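Local coordinates for NADP-dependent 2-hydroxyacid dehydrogenase (Rhizobium etli, PDB 4XCV), which probably catalyses the NADPH-dependent interconversion of 2-oxo acids and 2-hydroxy acids, at residues 228-239 / 252-262; 4-12 / 27-35. All blocks are in the same frame, centred on the assembly; numbering follows the deposited sequence. Where two conformers were deposited one is given.

Contact 1. Residues 228-239 / 252-262; sequences PVFINAGRGKSQ and TLGGASLDVFE. With NDP (NADPH dihydro-nicotinamide-adenine-dinucleotide phosphate), chain B.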
loop_
_atom_site.group_PDB
_atom_site.type_symbol
_atom_site.label_atom_id
_atom_site.label_comp_id
_atom_site.label_asym_id
_atom_site.label_seq_id
_atom_site.Cartn_x
_atom_site.Cartn_y
_atom_site.Cartn_z
ATOM N N PRO A 228 -2.832 -0.314 -19.231
ATOM C CA PRO A 228 -3.629 -0.675 -18.076
ATOM C C PRO A 228 -3.218 -1.972 -17.409
ATOM O O PRO A 228 -2.475 -2.778 -17.959
ATOM C CB PRO A 228 -5.041 -0.775 -18.661
ATOM C CG PRO A 228 -4.813 -1.211 -20.063
ATOM C CD PRO A 228 -3.537 -0.556 -20.490
ATOM N N VAL A 229 -3.660 -2.138 -16.168
ATOM C CA VAL A 229 -3.272 -3.268 -15.317
ATOM C C VAL A 229 -4.472 -4.083 -14.894
ATOM O O VAL A 229 -5.529 -3.525 -14.624
ATOM C CB VAL A 229 -2.552 -2.705 -14.070
ATOM C CG1 VAL A 229 -2.235 -3.763 -13.047
ATOM C CG2 VAL A 229 -1.273 -2.022 -14.503
ATOM N N PHE A 230 -4.282 -5.405 -14.837
ATOM C CA PHE A 230 -5.308 -6.337 -14.406
ATOM C C PHE A 230 -4.962 -6.954 -13.063
ATOM O O PHE A 230 -3.918 -7.588 -12.933
ATOM C CB PHE A 230 -5.487 -7.449 -15.449
ATOM C CG PHE A 230 -6.460 -8.523 -15.037
ATOM C CD1 PHE A 230 -7.771 -8.193 -14.697
ATOM C CD2 PHE A 230 -6.047 -9.805 -14.933
ATOM C CE1 PHE A 230 -8.644 -9.206 -14.294
ATOM C CE2 PHE A 230 -6.913 -10.796 -14.532
ATOM C CZ PHE A 230 -8.193 -10.495 -14.238
ATOM N N ILE A 231 -5.866 -6.812 -12.085
ATOM C CA ILE A 231 -5.700 -7.371 -10.769
ATOM C C ILE A 231 -6.888 -8.287 -10.488
ATOM O O ILE A 231 -8.032 -7.863 -10.708
ATOM C CB ILE A 231 -5.574 -6.271 -9.712
ATOM C CG1 ILE A 231 -4.345 -5.394 -10.029
ATOM C CG2 ILE A 231 -5.536 -6.857 -8.305
ATOM C CD1 ILE A 231 -4.102 -4.290 -9.010
ATOM N N ASN A 232 -6.664 -9.525 -10.036
ATOM C CA ASN A 232 -7.770 -10.429 -9.653
ATOM C C ASN A 232 -7.451 -11.132 -8.365
ATOM O O ASN A 232 -6.412 -11.771 -8.231
ATOM C CB ASN A 232 -8.013 -11.474 -10.748
ATOM C CG ASN A 232 -9.281 -12.275 -10.510
ATOM O OD1 ASN A 232 -10.160 -11.868 -9.744
ATOM N ND2 ASN A 232 -9.391 -13.402 -11.197
ATOM N N ALA A 233 -8.367 -10.981 -7.406
ATOM C CA ALA A 233 -8.347 -11.791 -6.171
ATOM C C ALA A 233 -9.700 -12.376 -5.871
ATOM O O ALA A 233 -9.975 -12.724 -4.733
ATOM C CB ALA A 233 -7.842 -10.958 -4.985
ATOM N N GLY A 234 -10.549 -12.529 -6.889
ATOM C CA GLY A 234 -11.852 -13.159 -6.713
ATOM C C GLY A 234 -11.722 -14.650 -6.869
ATOM O O GLY A 234 -11.403 -15.348 -5.895
ATOM N N ARG A 235 -11.967 -15.133 -8.099
ATOM C CA ARG A 235 -11.810 -16.536 -8.416
ATOM C C ARG A 235 -11.018 -16.688 -9.701
ATOM O O ARG A 235 -11.201 -15.952 -10.667
ATOM C CB ARG A 235 -13.195 -17.196 -8.547
ATOM C CG ARG A 235 -13.997 -17.256 -7.243
ATOM C CD ARG A 235 -13.495 -18.289 -6.255
ATOM N NE ARG A 235 -13.572 -19.613 -6.849
ATOM C CZ ARG A 235 -14.635 -20.408 -6.828
ATOM N NH1 ARG A 235 -15.751 -20.077 -6.181
ATOM N NH2 ARG A 235 -14.558 -21.580 -7.452
ATOM N N GLY A 236 -10.140 -17.691 -9.707
ATOM C CA GLY A 236 -9.267 -17.923 -10.818
ATOM C C GLY A 236 -9.995 -18.325 -12.107
ATOM O O GLY A 236 -9.591 -17.945 -13.208
ATOM N N LYS A 237 -11.085 -19.069 -11.982
ATOM C CA LYS A 237 -11.829 -19.503 -13.173
ATOM C C LYS A 237 -12.583 -18.340 -13.836
ATOM O O LYS A 237 -13.093 -18.536 -14.937
ATOM C CB LYS A 237 -12.729 -20.683 -12.901
ATOM C CG LYS A 237 -11.945 -21.952 -12.664
ATOM C CD LYS A 237 -12.827 -23.114 -12.240
ATOM C CE LYS A 237 -11.983 -24.377 -12.008
ATOM N NZ LYS A 237 -11.109 -24.230 -10.794
ATOM N N SER A 238 -12.570 -17.148 -13.241
ATOM C CA SER A 238 -13.095 -15.972 -13.900
ATOM C C SER A 238 -12.162 -15.447 -14.991
ATOM O O SER A 238 -12.594 -14.613 -15.784
ATOM C CB SER A 238 -13.409 -14.855 -12.917
ATOM O OG SER A 238 -14.507 -15.254 -12.103
ATOM N N GLN A 239 -10.896 -15.839 -14.988
ATOM C CA GLN A 239 -9.926 -15.314 -15.968
ATOM C C GLN A 239 -9.491 -16.379 -16.958
ATOM O O GLN A 239 -9.539 -17.583 -16.702
ATOM C CB GLN A 239 -8.708 -14.694 -15.286
ATOM C CG GLN A 239 -7.780 -15.710 -14.690
ATOM C CD GLN A 239 -6.989 -15.245 -13.473
ATOM O OE1 GLN A 239 -7.327 -14.228 -12.862
ATOM N NE2 GLN A 239 -5.994 -16.020 -13.076
ATOM N N THR A 252 -0.995 -4.882 -24.464
ATOM C CA THR A 252 -2.381 -4.522 -24.104
ATOM C C THR A 252 -2.505 -4.282 -22.589
ATOM O O THR A 252 -3.158 -3.327 -22.148
ATOM C CB THR A 252 -3.357 -5.585 -24.600
ATOM O OG1 THR A 252 -3.257 -5.685 -26.036
ATOM C CG2 THR A 252 -4.816 -5.263 -24.224
ATOM N N LEU A 253 -1.861 -5.147 -21.798
ATOM C CA LEU A 253 -1.760 -4.936 -20.363
ATOM C C LEU A 253 -0.341 -4.549 -20.050
ATOM O O LEU A 253 0.620 -5.143 -20.584
ATOM C CB LEU A 253 -2.105 -6.194 -19.579
ATOM C CG LEU A 253 -3.573 -6.621 -19.601
ATOM C CD1 LEU A 253 -3.729 -7.955 -18.887
ATOM C CD2 LEU A 253 -4.475 -5.590 -18.960
ATOM N N GLY A 254 -0.213 -3.530 -19.204
ATOM C CA GLY A 254 1.091 -3.135 -18.688
ATOM C C GLY A 254 1.603 -4.053 -17.589
ATOM O O GLY A 254 2.819 -4.125 -17.381
ATOM N N GLY A 255 0.723 -4.826 -16.973
ATOM C CA GLY A 255 1.098 -5.737 -15.922
ATOM C C GLY A 255 -0.156 -6.308 -15.292
ATOM O O GLY A 255 -1.294 -6.083 -15.740
ATOM N N ALA A 256 0.079 -7.082 -14.244
ATOM C CA ALA A 256 -1.021 -7.756 -13.540
ATOM C C ALA A 256 -0.604 -8.095 -12.139
ATOM O O ALA A 256 0.569 -8.215 -11.823
ATOM C CB ALA A 256 -1.460 -9.017 -14.282
ATOM N N SER A 257 -1.601 -8.286 -11.275
ATOM C CA SER A 257 -1.401 -8.904 -9.974
ATOM C C SER A 257 -2.474 -9.938 -9.792
ATOM O O SER A 257 -3.667 -9.644 -9.928
ATOM C CB SER A 257 -1.512 -7.896 -8.830
ATOM O OG SER A 257 -0.462 -6.948 -8.909
ATOM N N LEU A 258 -2.062 -11.164 -9.451
ATOM C CA LEU A 258 -2.982 -12.278 -9.361
ATOM C C LEU A 258 -2.796 -13.058 -8.095
ATOM O O LEU A 258 -1.680 -13.475 -7.799
ATOM C CB LEU A 258 -2.761 -13.217 -10.558
ATOM C CG LEU A 258 -2.892 -12.592 -11.948
ATOM C CD1 LEU A 258 -2.374 -13.511 -13.040
ATOM C CD2 LEU A 258 -4.311 -12.174 -12.293
ATOM N N ASP A 259 -3.880 -13.260 -7.349
ATOM C CA ASP A 259 -3.866 -14.140 -6.191
ATOM C C ASP A 259 -4.568 -15.457 -6.447
ATOM O O ASP A 259 -4.489 -16.380 -5.611
ATOM C CB ASP A 259 -4.609 -13.486 -5.013
ATOM C CG ASP A 259 -4.444 -14.231 -3.720
ATOM O OD1 ASP A 259 -3.302 -14.430 -3.235
ATOM O OD2 ASP A 259 -5.468 -14.601 -3.098
ATOM N N VAL A 260 -5.279 -15.548 -7.567
ATOM C CA VAL A 260 -6.111 -16.711 -7.892
ATOM C C VAL A 260 -5.867 -17.142 -9.310
ATOM O O VAL A 260 -5.542 -16.317 -10.131
ATOM C CB VAL A 260 -7.613 -16.401 -7.629
ATOM C CG1 VAL A 260 -7.849 -16.150 -6.160
ATOM C CG2 VAL A 260 -8.071 -15.196 -8.451
ATOM N N PHE A 261 -6.075 -18.447 -9.569
ATOM C CA PHE A 261 -5.689 -19.042 -10.849
ATOM C C PHE A 261 -6.694 -20.071 -11.276
ATOM O O PHE A 261 -7.370 -20.662 -10.454
ATOM C CB PHE A 261 -4.256 -19.636 -10.742
ATOM C CG PHE A 261 -3.273 -18.620 -10.284
ATOM C CD1 PHE A 261 -3.067 -18.405 -8.940
ATOM C CD2 PHE A 261 -2.684 -17.735 -11.186
ATOM C CE1 PHE A 261 -2.268 -17.355 -8.503
ATOM C CE2 PHE A 261 -1.888 -16.708 -10.753
ATOM C CZ PHE A 261 -1.676 -16.513 -9.431
ATOM N N GLU A 262 -6.765 -20.329 -12.584
ATOM C CA GLU A 262 -7.718 -21.287 -13.119
ATOM C C GLU A 262 -7.524 -22.671 -12.520
ATOM O O GLU A 262 -8.491 -23.381 -12.287
ATOM C CB GLU A 262 -7.570 -21.370 -14.649
ATOM C CG GLU A 262 -7.895 -20.077 -15.412
ATOM C CD GLU A 262 -7.869 -20.311 -16.900
ATOM O OE1 GLU A 262 -8.726 -21.078 -17.406
ATOM O OE2 GLU A 262 -6.937 -19.780 -17.550
HETATM P PA NDP B . -20.322 -10.374 -2.230
HETATM O O1A NDP B . -20.490 -9.552 -0.990
HETATM O O2A NDP B . -21.315 -11.467 -2.568
HETATM O O5B NDP B . -20.232 -9.345 -3.452
HETATM C C5B NDP B . -20.218 -9.852 -4.790
HETATM C C4B NDP B . -20.211 -8.659 -5.717
HETATM O O4B NDP B . -20.065 -9.144 -7.048
HETATM C C3B NDP B . -21.498 -7.871 -5.644
HETATM O O3B NDP B . -21.227 -6.461 -5.785
HETATM C C2B NDP B . -22.228 -8.403 -6.848
HETATM O O2B NDP B . -23.198 -7.493 -7.435
HETATM C C1B NDP B . -21.077 -8.593 -7.834
HETATM N N9A NDP B . -21.406 -9.493 -8.941
HETATM C C8A NDP B . -21.756 -10.788 -8.812
HETATM N N7A NDP B . -22.093 -11.282 -10.043
HETATM C C5A NDP B . -21.981 -10.240 -10.920
HETATM C C6A NDP B . -22.251 -10.093 -12.280
HETATM N N6A NDP B . -22.641 -11.126 -13.028
HETATM N N1A NDP B . -22.057 -8.890 -12.833
HETATM C C2A NDP B . -21.630 -7.845 -12.091
HETATM N N3A NDP B . -21.362 -7.904 -10.776
HETATM C C4A NDP B . -21.547 -9.128 -10.235
HETATM O O3 NDP B . -18.871 -11.066 -2.244
HETATM P PN NDP B . -17.527 -10.636 -1.473
HETATM O O1N NDP B . -17.269 -9.204 -1.808
HETATM O O2N NDP B . -17.603 -10.966 -0.059
HETATM O O5D NDP B . -16.482 -11.615 -2.134
HETATM C C5D NDP B . -16.293 -11.634 -3.556
HETATM C C4D NDP B . -15.559 -12.939 -3.892
HETATM O O4D NDP B . -14.215 -12.875 -3.437
HETATM C C3D NDP B . -16.097 -14.177 -3.228
HETATM O O3D NDP B . -17.216 -14.718 -3.952
HETATM C C2D NDP B . -14.907 -15.122 -3.202
HETATM O O2D NDP B . -14.958 -15.992 -4.359
HETATM C C1D NDP B . -13.719 -14.219 -3.368
HETATM N N1N NDP B . -12.742 -14.241 -2.277
HETATM C C2N NDP B . -11.412 -14.449 -2.539
HETATM C C3N NDP B . -10.504 -14.575 -1.543
HETATM C C7N NDP B . -9.097 -14.750 -1.789
HETATM O O7N NDP B . -8.415 -15.216 -0.845
HETATM N N7N NDP B . -8.505 -14.423 -2.923
HETATM C C4N NDP B . -10.926 -14.410 -0.135
HETATM C C5N NDP B . -12.348 -14.157 0.015
HETATM C C6N NDP B . -13.216 -14.105 -0.971
HETATM P P2B NDP B . -24.441 -6.961 -6.541
HETATM O O1X NDP B . -25.349 -6.285 -7.515
HETATM O O2X NDP B . -25.047 -8.199 -5.902
HETATM O O3X NDP B . -23.876 -6.087 -5.497
HETATM O O HOH W 1 -9.338 -22.157 -9.288
#
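Over one face of the Asn-232 amide lies Val-260 CG2, 3.5 Å from ND2, the two side chains crossing at about a right angle. At the amide's edge, ND2 gives an in-plane, almost straight bond (179°) to Gln-239 OE1, 2.8 Å away, and a second, more bent one to Arg-235 O. OD1 takes the backbone N of Gly-234, closing an Asx turn, so the amide is fixed at both ends. Arg-235 O is gripped from opposite faces of its plane, by Asn-232 ND2 and Ser-238 N. The Gln-239 amide in turn reaches across from NE2 to Val-260 O (3.0 Å), which stands 32° out of its plane. The Phe-230 ring meets Leu-258 CD2 at CE2 (3.7 Å), and the rings of Tyr-211 and Phe-216 pack against it too.

Phe-230, Asn-232 and Leu-258 lie on two neighbouring strands of the Rossmann-type coenzyme domain, 229-232 and 255-258, the parallel arms of a beta-alpha-beta unit whose helix is 241-250; Val-260, Arg-235, Ser-238 and Gln-239 come just after them. The strand backbones bond from Phe-230 N to Gly-255 O through to Asp-259 N on Asn-232 O. Past the C-terminal ends of the strands the nicotinamide carboxamide is held: NADPH N7N donates to Ala-233 O (2.9 Å) and to Asp-259 OD2 (3.0 Å). With CG anti to the backbone N (chi1 -171°), Asp-259 presents OD2 to the coenzyme, while OD1 bonds to Thr-281 and Asp-284. Val-260 CG1 also touches N7N.

Further along, Gly-236 CA comes to 3.4 Å from Phe-261 O, where a beta carbon would collide with that oxygen. Lys-237, bent at its last torsion, brings NZ to Glu-262 O at 3.1 Å; a water bonded to Phe-261 O also accepts a weak bond from NZ.

Contact 2. Residues 4-12 / 27-35; sequences VRPPVLVDI and FADRGSINL
Val-8 and Ile-33 bond backbone to backbone where strands 8-12 and 32-34 run parallel, 25° apart, as the two arms of a beta-alpha-beta unit around helix 16-23. The sheet belongs to a flavodoxin-like domain, probably the substrate-binding one as in related dehydrogenases, and 32-34 is its outermost strand on this side. Four backbone bonds join the pair, from Val-8 N on Gly-31 O to the straightest, Leu-35 N on Val-10 O (175°).

Apolar contacts cover both faces of the sheet. On one, Val-8 CG2 sits over the face of the Phe-27 ring, a CH-pi contact 3.9 Å from its centroid, and CG1 touches the rim at CZ; helix 292-305 covers this side. In Val-10, CG1 stands opposite the backbone N (chi1 178°), which leaves CG2 beside that N, where it meets Ser-32 CB at 4.0 Å. On the other face, at the strand entrance, Pro-7 CG rests on Ile-33 CG1 (3.8 Å).

Charge gathers at the N-terminal end. Arg-5 and Arg-30 run side by side, and Arg-5 CB covers the centre of one face of the Arg-30 guanidinium, 3.7 Å from CZ. Both cations bind Glu-305, which probably offsets their closeness. Arg-30 also grips Asp-29 side-on through NE and NH2, 2.9 Å from NE to OD1, with the carboxylate at the guanidinium edge. A leucine in place of Arg-30 has no flat cation to offer, and would probably leave Asp-29 without its mate, Glu-305 with one cation fewer and Arg-5 CB without the face it lies on.

Waters finish the join: one spans Arg-5 N and Asp-29 O, a second Pro-6 O and Arg-30 NH1, and a third donates to Arg-5 O (2.6 Å) and Arg-30 O.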
loop_
_atom_site.group_PDB
_atom_site.type_symbol
_atom_site.label_atom_id
_atom_site.label_comp_id
_atom_site.label_asym_id
_atom_site.label_seq_id
_atom_site.Cartn_x
_atom_site.Cartn_y
_atom_site.Cartn_z
ATOM N N VAL A 4 -30.970 -31.195 24.833
ATOM C CA VAL A 4 -29.649 -31.416 24.170
ATOM C C VAL A 4 -29.751 -31.117 22.687
ATOM O O VAL A 4 -30.506 -31.765 21.961
ATOM C CB VAL A 4 -29.134 -32.878 24.309
ATOM C CG1 VAL A 4 -27.706 -32.979 23.812
ATOM C CG2 VAL A 4 -29.238 -33.348 25.750
ATOM N N ARG A 5 -28.946 -30.187 22.204
ATOM C CA ARG A 5 -28.941 -29.903 20.763
ATOM C C ARG A 5 -28.094 -30.945 20.036
ATOM O O ARG A 5 -27.050 -31.351 20.552
ATOM C CB ARG A 5 -28.321 -28.530 20.510
ATOM C CG ARG A 5 -29.023 -27.384 21.214
ATOM C CD ARG A 5 -30.485 -27.358 20.860
ATOM N NE ARG A 5 -30.693 -27.139 19.437
ATOM C CZ ARG A 5 -31.430 -26.158 18.909
ATOM N NH1 ARG A 5 -32.060 -25.258 19.668
ATOM N NH2 ARG A 5 -31.526 -26.073 17.582
ATOM N N PRO A 6 -28.508 -31.329 18.834
ATOM C CA PRO A 6 -27.676 -32.332 18.145
ATOM C C PRO A 6 -26.360 -31.755 17.625
ATOM O O PRO A 6 -26.267 -30.540 17.376
ATOM C CB PRO A 6 -28.548 -32.779 16.983
ATOM C CG PRO A 6 -29.548 -31.723 16.818
ATOM C CD PRO A 6 -29.764 -31.060 18.130
ATOM N N PRO A 7 -25.339 -32.603 17.447
ATOM C CA PRO A 7 -24.076 -32.101 16.964
ATOM C C PRO A 7 -24.192 -31.593 15.513
ATOM O O PRO A 7 -25.087 -31.972 14.768
ATOM C CB PRO A 7 -23.158 -33.325 17.028
ATOM C CG PRO A 7 -24.068 -34.478 17.013
ATOM C CD PRO A 7 -25.286 -34.023 17.773
ATOM N N VAL A 8 -23.270 -30.692 15.160
ATOM C CA VAL A 8 -23.172 -30.110 13.814
ATOM C C VAL A 8 -22.402 -31.043 12.886
ATOM O O VAL A 8 -21.361 -31.543 13.252
ATOM C CB VAL A 8 -22.440 -28.771 13.898
ATOM C CG1 VAL A 8 -22.174 -28.164 12.520
ATOM C CG2 VAL A 8 -23.177 -27.797 14.801
ATOM N N LEU A 9 -22.952 -31.295 11.710
ATOM C CA LEU A 9 -22.261 -32.126 10.712
ATOM C C LEU A 9 -21.174 -31.290 10.042
ATOM O O LEU A 9 -21.447 -30.186 9.595
ATOM C CB LEU A 9 -23.265 -32.608 9.702
ATOM C CG LEU A 9 -22.861 -33.543 8.580
ATOM C CD1 LEU A 9 -24.112 -34.180 8.020
ATOM C CD2 LEU A 9 -22.127 -32.815 7.466
ATOM N N VAL A 10 -19.972 -31.850 9.961
ATOM C CA VAL A 10 -18.832 -31.144 9.366
ATOM C C VAL A 10 -18.208 -32.046 8.309
ATOM O O VAL A 10 -17.725 -33.143 8.618
ATOM C CB VAL A 10 -17.780 -30.777 10.436
ATOM C CG1 VAL A 10 -16.559 -30.089 9.828
ATOM C CG2 VAL A 10 -18.414 -29.941 11.540
ATOM N N ASP A 11 -18.247 -31.576 7.059
ATOM C CA ASP A 11 -17.626 -32.298 5.938
ATOM C C ASP A 11 -16.859 -31.292 5.113
ATOM O O ASP A 11 -17.407 -30.709 4.148
ATOM C CB ASP A 11 -18.662 -32.985 5.066
ATOM C CG ASP A 11 -18.049 -33.761 3.900
ATOM O OD1 ASP A 11 -16.806 -33.875 3.731
ATOM O OD2 ASP A 11 -18.840 -34.279 3.098
ATOM N N ILE A 12 -15.629 -31.048 5.522
ATOM C CA ILE A 12 -14.798 -30.032 4.890
ATOM C C ILE A 12 -13.443 -30.646 4.514
ATOM O O ILE A 12 -12.733 -31.192 5.343
ATOM C CB ILE A 12 -14.674 -28.775 5.778
ATOM C CG1 ILE A 12 -14.077 -29.081 7.150
ATOM C CG2 ILE A 12 -16.054 -28.148 5.972
ATOM C CD1 ILE A 12 -14.056 -27.845 8.057
ATOM N N PHE A 27 -18.212 -25.697 18.860
ATOM C CA PHE A 27 -19.565 -26.180 19.094
ATOM C C PHE A 27 -19.719 -26.797 20.475
ATOM O O PHE A 27 -20.263 -27.919 20.612
ATOM C CB PHE A 27 -19.956 -27.200 18.004
ATOM C CG PHE A 27 -19.816 -26.666 16.595
ATOM C CD1 PHE A 27 -20.523 -25.553 16.164
ATOM C CD2 PHE A 27 -18.969 -27.297 15.675
ATOM C CE1 PHE A 27 -20.356 -25.049 14.882
ATOM C CE2 PHE A 27 -18.826 -26.811 14.409
ATOM C CZ PHE A 27 -19.507 -25.692 14.006
ATOM N N ALA A 28 -19.207 -26.126 21.522
ATOM C CA ALA A 28 -19.008 -26.844 22.792
ATOM C C ALA A 28 -20.281 -27.287 23.485
ATOM O O ALA A 28 -20.236 -28.165 24.364
ATOM C CB ALA A 28 -18.159 -26.027 23.760
ATOM N N ASP A 29 -21.413 -26.711 23.125
ATOM C CA ASP A 29 -22.692 -27.144 23.690
ATOM C C ASP A 29 -23.317 -28.349 23.028
ATOM O O ASP A 29 -24.351 -28.840 23.506
ATOM C CB ASP A 29 -23.703 -25.985 23.727
ATOM C CG ASP A 29 -24.062 -25.447 22.336
ATOM O OD1 ASP A 29 -23.325 -25.742 21.359
ATOM O OD2 ASP A 29 -25.039 -24.646 22.238
ATOM N N ARG A 30 -22.747 -28.811 21.921
ATOM C CA ARG A 30 -23.388 -29.873 21.165
ATOM C C ARG A 30 -22.461 -30.880 20.477
ATOM O O ARG A 30 -22.871 -31.962 20.200
ATOM C CB ARG A 30 -24.370 -29.277 20.156
ATOM C CG ARG A 30 -23.710 -28.397 19.112
ATOM C CD ARG A 30 -24.740 -27.557 18.398
ATOM N NE ARG A 30 -25.229 -26.494 19.262
ATOM C CZ ARG A 30 -26.333 -25.801 19.046
ATOM N NH1 ARG A 30 -27.123 -26.050 18.037
ATOM N NH2 ARG A 30 -26.644 -24.843 19.886
ATOM N N GLY A 31 -21.239 -30.486 20.197
ATOM C CA GLY A 31 -20.302 -31.330 19.467
ATOM C C GLY A 31 -20.494 -31.281 17.985
ATOM O O GLY A 31 -21.286 -30.496 17.423
ATOM N N SER A 32 -19.715 -32.127 17.320
ATOM C CA SER A 32 -19.683 -32.203 15.875
ATOM C C SER A 32 -19.579 -33.625 15.417
ATOM O O SER A 32 -19.139 -34.537 16.146
ATOM C CB SER A 32 -18.533 -31.373 15.296
ATOM O OG SER A 32 -17.310 -31.730 15.874
ATOM N N ILE A 33 -19.951 -33.815 14.156
ATOM C CA ILE A 33 -19.812 -35.092 13.423
ATOM C C ILE A 33 -18.833 -34.825 12.284
ATOM O O ILE A 33 -19.199 -34.186 11.274
ATOM C CB ILE A 33 -21.133 -35.602 12.841
ATOM C CG1 ILE A 33 -22.158 -35.760 13.940
ATOM C CG2 ILE A 33 -20.895 -36.952 12.148
ATOM C CD1 ILE A 33 -23.527 -36.207 13.483
ATOM N N ASN A 34 -17.593 -35.267 12.437
ATOM C CA ASN A 34 -16.588 -35.043 11.421
ATOM C C ASN A 34 -16.671 -36.190 10.409
ATOM O O ASN A 34 -16.302 -37.324 10.724
ATOM C CB ASN A 34 -15.211 -34.952 12.046
ATOM C CG ASN A 34 -14.140 -34.648 11.035
ATOM O OD1 ASN A 34 -14.392 -34.583 9.832
ATOM N ND2 ASN A 34 -12.925 -34.430 11.541
ATOM N N LEU A 35 -17.143 -35.906 9.197
ATOM C CA LEU A 35 -17.291 -36.951 8.176
ATOM C C LEU A 35 -15.949 -37.511 7.701
ATOM O O LEU A 35 -15.955 -38.585 7.037
ATOM C CB LEU A 35 -18.096 -36.448 6.989
ATOM C CG LEU A 35 -19.612 -36.629 7.163
ATOM C CD1 LEU A 35 -20.383 -36.292 5.908
ATOM C CD2 LEU A 35 -19.965 -38.065 7.511
HETATM O O HOH W 2 -25.146 -32.985 21.293
HETATM O O HOH W 3 -26.938 -28.471 23.500
HETATM O O HOH W 4 -27.618 -28.480 16.329
HETATM O O HOH W 5 -14.471 -32.969 7.468
#

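In the fold
From the N terminus the chain first forms contact 2, closing the loop through helix 16-23 and setting the edge strand 32-34 beside 8-12. It completes the five-stranded parallel sheet through 50-54, 69-72 and 91-92, then passes by helix 100-116 into the seven-stranded coenzyme domain. There contact 1 closes the loop through helix 241-250. The two contacts lie in series, neither nested nor crossed, on opposite sides of the chain's centre, with their own centres 38 Å apart. Helix 292-305 then returns to the first domain and packs on contact 2, before the chain ends at Tyr-320 beside the NADPH that contact 1 also holds.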